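PDB 6QGI: VP5, which is the envelope protein of a haloarchaeal pleomorphic virus and probably drives fusion of the viral membrane with that of the host cell. Local coordinates for residues T152-L157 with E183-T188; N147-T152 with G201-L206; T75-A80 with D96-E101. All coordinates share one frame; numbering follows the deposited sequence.

Interaction 1 of 3, residues T152-L157 with E183-T188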
# COMPACT_ATOMS: atom_id res chain seq x y z
N THR A 152 7.71 24.57 -21.91
CA THR A 152 6.33 24.56 -21.45
C THR A 152 5.45 23.79 -22.44
O THR A 152 5.46 24.07 -23.64
CB THR A 152 5.83 25.99 -21.19
OG1 THR A 152 6.71 26.63 -20.26
CG2 THR A 152 4.41 26.03 -20.62
N ILE A 153 4.71 22.79 -21.93
CA ILE A 153 3.78 21.97 -22.71
C ILE A 153 2.59 22.85 -23.13
O ILE A 153 2.29 23.83 -22.44
CB ILE A 153 3.35 20.68 -21.94
CG1 ILE A 153 2.60 21.01 -20.62
CG2 ILE A 153 4.55 19.75 -21.71
CD1 ILE A 153 1.67 19.94 -20.13
N GLU A 154 1.94 22.53 -24.26
CA GLU A 154 0.81 23.33 -24.77
C GLU A 154 -0.39 23.27 -23.81
O GLU A 154 -1.03 24.30 -23.58
CB GLU A 154 0.40 22.92 -26.18
CG GLU A 154 1.39 23.36 -27.25
CD GLU A 154 0.78 23.92 -28.52
OE1 GLU A 154 -0.38 23.58 -28.84
OE2 GLU A 154 1.48 24.71 -29.21
N ASP A 155 -0.68 22.07 -23.26
CA ASP A 155 -1.75 21.82 -22.29
C ASP A 155 -1.60 20.46 -21.62
O ASP A 155 -0.99 19.54 -22.18
CB ASP A 155 -3.15 21.93 -22.95
CG ASP A 155 -4.25 22.52 -22.06
OD1 ASP A 155 -3.96 22.86 -20.89
OD2 ASP A 155 -5.39 22.65 -22.55
N LEU A 156 -2.14 20.36 -20.40
CA LEU A 156 -2.20 19.15 -19.59
C LEU A 156 -3.68 18.83 -19.42
O LEU A 156 -4.42 19.63 -18.85
CB LEU A 156 -1.47 19.33 -18.24
CG LEU A 156 -1.67 18.27 -17.14
CD1 LEU A 156 -1.03 16.94 -17.52
CD2 LEU A 156 -1.14 18.76 -15.82
N LEU A 157 -4.13 17.70 -20.00
CA LEU A 157 -5.53 17.30 -19.99
C LEU A 157 -5.73 15.89 -19.42
O LEU A 157 -4.80 15.08 -19.40
CB LEU A 157 -6.13 17.40 -21.40
CG LEU A 157 -6.14 18.80 -22.05
CD1 LEU A 157 -6.45 18.72 -23.52
CD2 LEU A 157 -7.10 19.75 -21.35
N GLU A 183 -3.36 13.26 -20.83
CA GLU A 183 -3.05 13.85 -22.13
C GLU A 183 -2.08 15.02 -22.03
O GLU A 183 -2.25 15.90 -21.19
CB GLU A 183 -4.36 14.33 -22.78
CG GLU A 183 -4.27 14.82 -24.21
CD GLU A 183 -5.59 15.22 -24.85
OE1 GLU A 183 -5.56 16.00 -25.82
OE2 GLU A 183 -6.65 14.74 -24.38
N VAL A 184 -1.08 15.04 -22.93
CA VAL A 184 -0.09 16.11 -23.09
C VAL A 184 -0.32 16.69 -24.48
O VAL A 184 0.00 16.02 -25.46
CB VAL A 184 1.38 15.67 -22.87
CG1 VAL A 184 2.35 16.84 -23.04
CG2 VAL A 184 1.57 15.00 -21.52
N ASP A 185 -0.93 17.89 -24.56
CA ASP A 185 -1.21 18.56 -25.83
C ASP A 185 0.09 19.07 -26.45
O ASP A 185 0.87 19.76 -25.78
CB ASP A 185 -2.22 19.71 -25.64
CG ASP A 185 -2.79 20.27 -26.93
OD1 ASP A 185 -2.11 21.09 -27.58
OD2 ASP A 185 -3.94 19.93 -27.26
N ARG A 186 0.34 18.69 -27.72
CA ARG A 186 1.52 19.10 -28.49
C ARG A 186 1.06 19.74 -29.82
O ARG A 186 1.77 19.72 -30.82
CB ARG A 186 2.46 17.89 -28.74
CG ARG A 186 2.96 17.21 -27.46
CD ARG A 186 4.10 16.24 -27.72
NE ARG A 186 5.41 16.88 -27.58
CZ ARG A 186 6.26 17.09 -28.58
NH1 ARG A 186 5.96 16.71 -29.81
NH2 ARG A 186 7.43 17.68 -28.34
N GLY A 187 -0.15 20.31 -29.77
CA GLY A 187 -0.82 20.91 -30.92
C GLY A 187 -1.75 19.90 -31.55
O GLY A 187 -2.68 19.42 -30.90
N THR A 188 -1.49 19.56 -32.83
CA THR A 188 -2.26 18.56 -33.59
C THR A 188 -1.99 17.16 -33.00
O THR A 188 -2.92 16.37 -32.83
CB THR A 188 -1.94 18.63 -35.09
OG1 THR A 188 -0.52 18.71 -35.27
CG2 THR A 188 -2.61 19.80 -35.78
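Strand 155-157 runs antiparallel to 183-186, their axes 4.8 Å apart at 151°, and the pairing is firmest at Leu157 and Glu183, which exchange two backbone bonds: Leu157 N reaches Glu183 O at 2.9 Å, nearly straight (174°) and in the carbonyl plane, and Glu183 N returns to Leu157 O at 2.7 Å, from above the Leu157 carbonyl plane. Further along, Asp185 N bonds to Asp155 O. Glu183, its CG anti to the backbone N and the chain extended, lies side by side with Leu157, OE1 3.7 Å from Leu157 CD1, while OE2 bonds to Asn159. This is an edge pairing of a small antiparallel sheet, strand 189-193 flanking 176-186 on its other side. The opposite face carries Leu156 and Val184; Val184 CG1 meets Ile153 CG2 at 3.9 Å, the two side chains crossing at about a right angle and both packing against Leu206. Asp185 OD1 accepts from Gly187 N, two residues on, in an Asx turn. Glu154 OE1 comes within 3.3 Å of Asp185 OD1, the carboxylates nearly coplanar, a like-charge approach that might raise the pKa of one of them. Asp155 OD1, by contrast, has a salt bridge to Lys139.

Interaction 2 of 3, residues N147-T152 with G201-L206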
# COMPACT_ATOMS: atom_id res chain seq x y z
N ASN A 147 8.22 19.69 -19.96
CA ASN A 147 8.56 18.41 -20.58
C ASN A 147 10.06 18.13 -20.34
O ASN A 147 10.70 18.87 -19.58
CB ASN A 147 8.17 18.37 -22.07
CG ASN A 147 8.76 19.47 -22.93
OD1 ASN A 147 9.91 19.90 -22.75
ND2 ASN A 147 7.99 19.94 -23.89
N GLY A 148 10.59 17.08 -20.97
CA GLY A 148 11.99 16.68 -20.87
C GLY A 148 12.99 17.75 -21.27
O GLY A 148 14.07 17.83 -20.68
N SER A 149 12.62 18.60 -22.26
CA SER A 149 13.43 19.71 -22.79
C SER A 149 13.36 20.97 -21.89
O SER A 149 13.96 21.99 -22.24
CB SER A 149 12.95 20.08 -24.20
OG SER A 149 13.10 19.01 -25.12
N ASP A 150 12.62 20.89 -20.76
CA ASP A 150 12.37 21.96 -19.78
C ASP A 150 11.59 23.10 -20.45
O ASP A 150 11.68 24.27 -20.04
CB ASP A 150 13.66 22.44 -19.09
CG ASP A 150 14.36 21.36 -18.28
OD1 ASP A 150 13.67 20.66 -17.50
OD2 ASP A 150 15.59 21.21 -18.44
N ASN A 151 10.80 22.74 -21.48
CA ASN A 151 9.94 23.62 -22.26
C ASN A 151 8.51 23.50 -21.77
O ASN A 151 8.13 22.45 -21.25
CB ASN A 151 10.04 23.29 -23.75
CG ASN A 151 11.13 24.05 -24.46
OD1 ASN A 151 10.97 25.22 -24.83
ND2 ASN A 151 12.27 23.41 -24.65
N THR A 152 7.71 24.57 -21.91
CA THR A 152 6.33 24.56 -21.45
C THR A 152 5.45 23.79 -22.44
O THR A 152 5.46 24.07 -23.64
CB THR A 152 5.83 25.99 -21.19
OG1 THR A 152 6.71 26.63 -20.26
CG2 THR A 152 4.41 26.03 -20.62
N GLY A 201 8.45 7.96 -24.22
CA GLY A 201 9.88 7.68 -24.16
C GLY A 201 10.82 8.76 -24.67
O GLY A 201 12.04 8.64 -24.48
N ASP A 202 10.28 9.82 -25.31
CA ASP A 202 11.05 10.95 -25.86
C ASP A 202 11.06 12.15 -24.88
O ASP A 202 10.59 12.01 -23.74
CB ASP A 202 10.50 11.36 -27.24
CG ASP A 202 9.14 12.02 -27.19
OD1 ASP A 202 8.17 11.36 -26.77
OD2 ASP A 202 9.04 13.20 -27.57
N LEU A 203 11.59 13.32 -25.31
CA LEU A 203 11.66 14.51 -24.47
C LEU A 203 10.33 15.32 -24.46
O LEU A 203 10.22 16.29 -23.72
CB LEU A 203 12.83 15.43 -24.88
CG LEU A 203 14.25 14.92 -24.61
CD1 LEU A 203 15.26 15.76 -25.37
CD2 LEU A 203 14.59 14.93 -23.12
N GLY A 204 9.35 14.89 -25.25
CA GLY A 204 8.04 15.52 -25.32
C GLY A 204 7.15 15.16 -24.15
O GLY A 204 6.12 15.81 -23.92
N ASP A 205 7.52 14.11 -23.40
CA ASP A 205 6.78 13.63 -22.23
C ASP A 205 6.95 14.57 -21.05
O ASP A 205 7.99 15.24 -20.96
CB ASP A 205 7.23 12.21 -21.86
CG ASP A 205 6.90 11.17 -22.92
OD1 ASP A 205 6.37 11.55 -23.97
OD2 ASP A 205 7.20 9.99 -22.69
N LEU A 206 5.96 14.60 -20.12
CA LEU A 206 6.02 15.40 -18.89
C LEU A 206 7.36 15.15 -18.22
O LEU A 206 7.76 13.99 -18.09
CB LEU A 206 4.86 15.05 -17.93
CG LEU A 206 3.44 15.43 -18.35
CD1 LEU A 206 2.42 14.74 -17.47
CD2 LEU A 206 3.22 16.94 -18.30
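Gly201 opens the second segment by giving its N-H to Asp205 OD2 at 2.8 Å, an almost straight bond (172°) that draws 201-205 into a compact loop. Asp202 ties the same loop: its OD2 accepts from Gly204 N, an Asx turn, and also bonds to the hydroxyl of Tyr191 on strand 189-193. Leu203 is the residue that does most of the touching. Its CG stands anti to the carbonyl carbon, and the side chain lies against the type I turn Asn147-Asp150: CD2 is 3.7 Å from Gly148 C, and CB 3.6 Å from Ser149 OG. Gly148, with no side chain, lets CD2 settle directly on its backbone. Leu203 O accepts from Gly148 N, 2.9 Å away but bent, a weak bond. Past Gly204, the carbonyl O of Asp205 is the second, also weak, acceptor for Gly148 N and takes a CA-H...O contact from Asn147 CA at 3.2 Å. At Leu206 the backbones are bridged to Asn147; the leucine side chain points away from 147-152 and packs on Ile153, and the backbone N of Leu206 bonds to the Tyr193 hydroxyl. Asn147 holds its own turn: with chi1 at 56°, CG sits in the crowded position between backbone N and carbonyl carbon, which brings OD1 to Asn151 N and, more weakly, Ser149 N. The one N-H of Gly148 is thus shared between two bent, weak bonds, so the polar hold between the loops is probably slight; each is braced by its own Asn or Asp side chains, with Leu203 of one lying on the turn of the other.

Interaction 3 of 3, residues T75-A80 with D96-E101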
# COMPACT_ATOMS: atom_id res chain seq x y z
N THR A 75 -4.13 -21.74 -7.53
CA THR A 75 -4.96 -22.43 -6.53
C THR A 75 -6.40 -22.62 -7.07
O THR A 75 -6.88 -23.75 -7.07
CB THR A 75 -4.92 -21.68 -5.18
OG1 THR A 75 -3.58 -21.65 -4.69
CG2 THR A 75 -5.81 -22.32 -4.12
N ASP A 76 -7.03 -21.54 -7.57
CA ASP A 76 -8.40 -21.55 -8.11
C ASP A 76 -8.51 -22.34 -9.40
O ASP A 76 -9.52 -23.00 -9.63
CB ASP A 76 -8.89 -20.11 -8.35
CG ASP A 76 -9.20 -19.29 -7.11
OD1 ASP A 76 -9.27 -19.88 -6.01
OD2 ASP A 76 -9.39 -18.07 -7.25
N ALA A 77 -7.49 -22.23 -10.27
CA ALA A 77 -7.41 -22.91 -11.56
C ALA A 77 -7.27 -24.42 -11.37
O ALA A 77 -8.00 -25.17 -12.02
CB ALA A 77 -6.25 -22.37 -12.37
N LYS A 78 -6.35 -24.85 -10.47
CA LYS A 78 -6.11 -26.26 -10.17
C LYS A 78 -7.33 -26.90 -9.51
O LYS A 78 -7.70 -28.00 -9.93
CB LYS A 78 -4.86 -26.46 -9.31
CG LYS A 78 -3.57 -26.29 -10.11
CD LYS A 78 -2.32 -26.46 -9.27
CE LYS A 78 -1.11 -26.05 -10.06
NZ LYS A 78 0.13 -26.22 -9.27
N ILE A 79 -7.99 -26.21 -8.54
CA ILE A 79 -9.18 -26.71 -7.84
C ILE A 79 -10.30 -27.00 -8.86
O ILE A 79 -10.82 -28.12 -8.88
CB ILE A 79 -9.65 -25.77 -6.69
CG1 ILE A 79 -8.69 -25.90 -5.49
CG2 ILE A 79 -11.10 -26.08 -6.24
CD1 ILE A 79 -8.72 -24.77 -4.54
N ALA A 80 -10.60 -26.02 -9.75
CA ALA A 80 -11.62 -26.15 -10.80
C ALA A 80 -11.27 -27.27 -11.79
O ALA A 80 -12.17 -27.97 -12.25
CB ALA A 80 -11.77 -24.84 -11.54
N ASP A 96 -10.56 -25.74 -19.81
CA ASP A 96 -11.48 -24.61 -19.95
C ASP A 96 -11.95 -24.10 -18.58
O ASP A 96 -12.00 -22.89 -18.38
CB ASP A 96 -12.70 -24.98 -20.82
CG ASP A 96 -12.40 -25.10 -22.31
OD1 ASP A 96 -11.61 -24.27 -22.83
OD2 ASP A 96 -12.96 -26.02 -22.96
N ALA A 97 -12.25 -25.03 -17.65
CA ALA A 97 -12.69 -24.72 -16.28
C ALA A 97 -11.57 -24.06 -15.50
O ALA A 97 -11.82 -23.14 -14.72
CB ALA A 97 -13.13 -25.99 -15.58
N ALA A 98 -10.33 -24.52 -15.73
CA ALA A 98 -9.13 -23.98 -15.10
C ALA A 98 -8.85 -22.56 -15.60
O ALA A 98 -8.67 -21.67 -14.78
CB ALA A 98 -7.94 -24.88 -15.36
N THR A 99 -8.85 -22.35 -16.94
CA THR A 99 -8.57 -21.05 -17.58
C THR A 99 -9.61 -19.98 -17.21
O THR A 99 -9.24 -18.83 -17.01
CB THR A 99 -8.48 -21.17 -19.11
OG1 THR A 99 -9.68 -21.74 -19.62
CG2 THR A 99 -7.27 -21.97 -19.56
N THR A 100 -10.90 -20.38 -17.11
CA THR A 100 -12.01 -19.50 -16.74
C THR A 100 -11.77 -18.93 -15.35
O THR A 100 -12.02 -17.75 -15.13
CB THR A 100 -13.35 -20.25 -16.85
OG1 THR A 100 -13.52 -20.64 -18.21
CG2 THR A 100 -14.55 -19.41 -16.43
N GLU A 101 -11.23 -19.75 -14.43
CA GLU A 101 -10.90 -19.32 -13.07
C GLU A 101 -9.72 -18.36 -13.08
O GLU A 101 -9.72 -17.41 -12.30
CB GLU A 101 -10.62 -20.52 -12.16
CG GLU A 101 -11.87 -21.32 -11.82
CD GLU A 101 -12.95 -20.58 -11.05
OE1 GLU A 101 -12.75 -20.30 -9.85
OE2 GLU A 101 -14.00 -20.27 -11.66
O HOH W 1 -11.90 -22.61 -7.67
O HOH W 2 -11.33 -17.56 -9.39
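Ala77 and Ala98 form the tight part of this helix pair. Their CA atoms are 4.1 Å apart, and the axes of 75-80 and 96-101 approach to 7.5 Å at 156°, close enough for methyls to rest on the opposite backbone: Ala98 CB lies 3.4 Å from Ala77 O, and Ala77 CB in turn meets Ala98 O. Ala80 CB continues the seam, 3.6 Å from Ala97 O and 3.5 Å from Glu101 CG. Small residues on both sides thus let two antiparallel helices, 66-86 and 91-133, pack almost backbone to backbone as a helical hairpin, and Ile246 of helix 225-253 covers the Ala77-Ala98 side. At the carboxylates of Asp76 and Glu101 the character changes to looser, wetter contact. Glu101, with CG anti to the carbonyl carbon and the chain bent at chi2 (-62°), lies across the 75-80 helix, and its OE1 ends 4.1 Å from Asp76 CB. The two carboxylates do not meet directly: Asp76 OD2 and Glu101 OE1 stay 4.8 Å apart. One water donates to Asp76 O and, at 3.3 Å, to Glu101 OE1, and a second lies between Glu101 OE1 and Asp76 OD2. Arg271 forms a salt bridge with Asp76 OD2, which probably eases the repulsion between the two acids.

Interaction 3 comes first along the chain, joining helix 66-86 to helix 91-133; the chain then travels up that long helix to the region of interactions 1 and 2, whose centres lie about 45 Å from that of interaction 3. Those two are neighbours, 11 Å between centres, and share Thr152: the chain passes from the 147-152 loop into strand 155-159, runs through the small antiparallel sheet, and comes back at 201-206. Leu206 links them by packing on both Ile153 and Val184. All three belong to the N-terminal part of the envelope protein, where helix 91-133 spans the distance between the helix pair and the small sheet with its bordering loops.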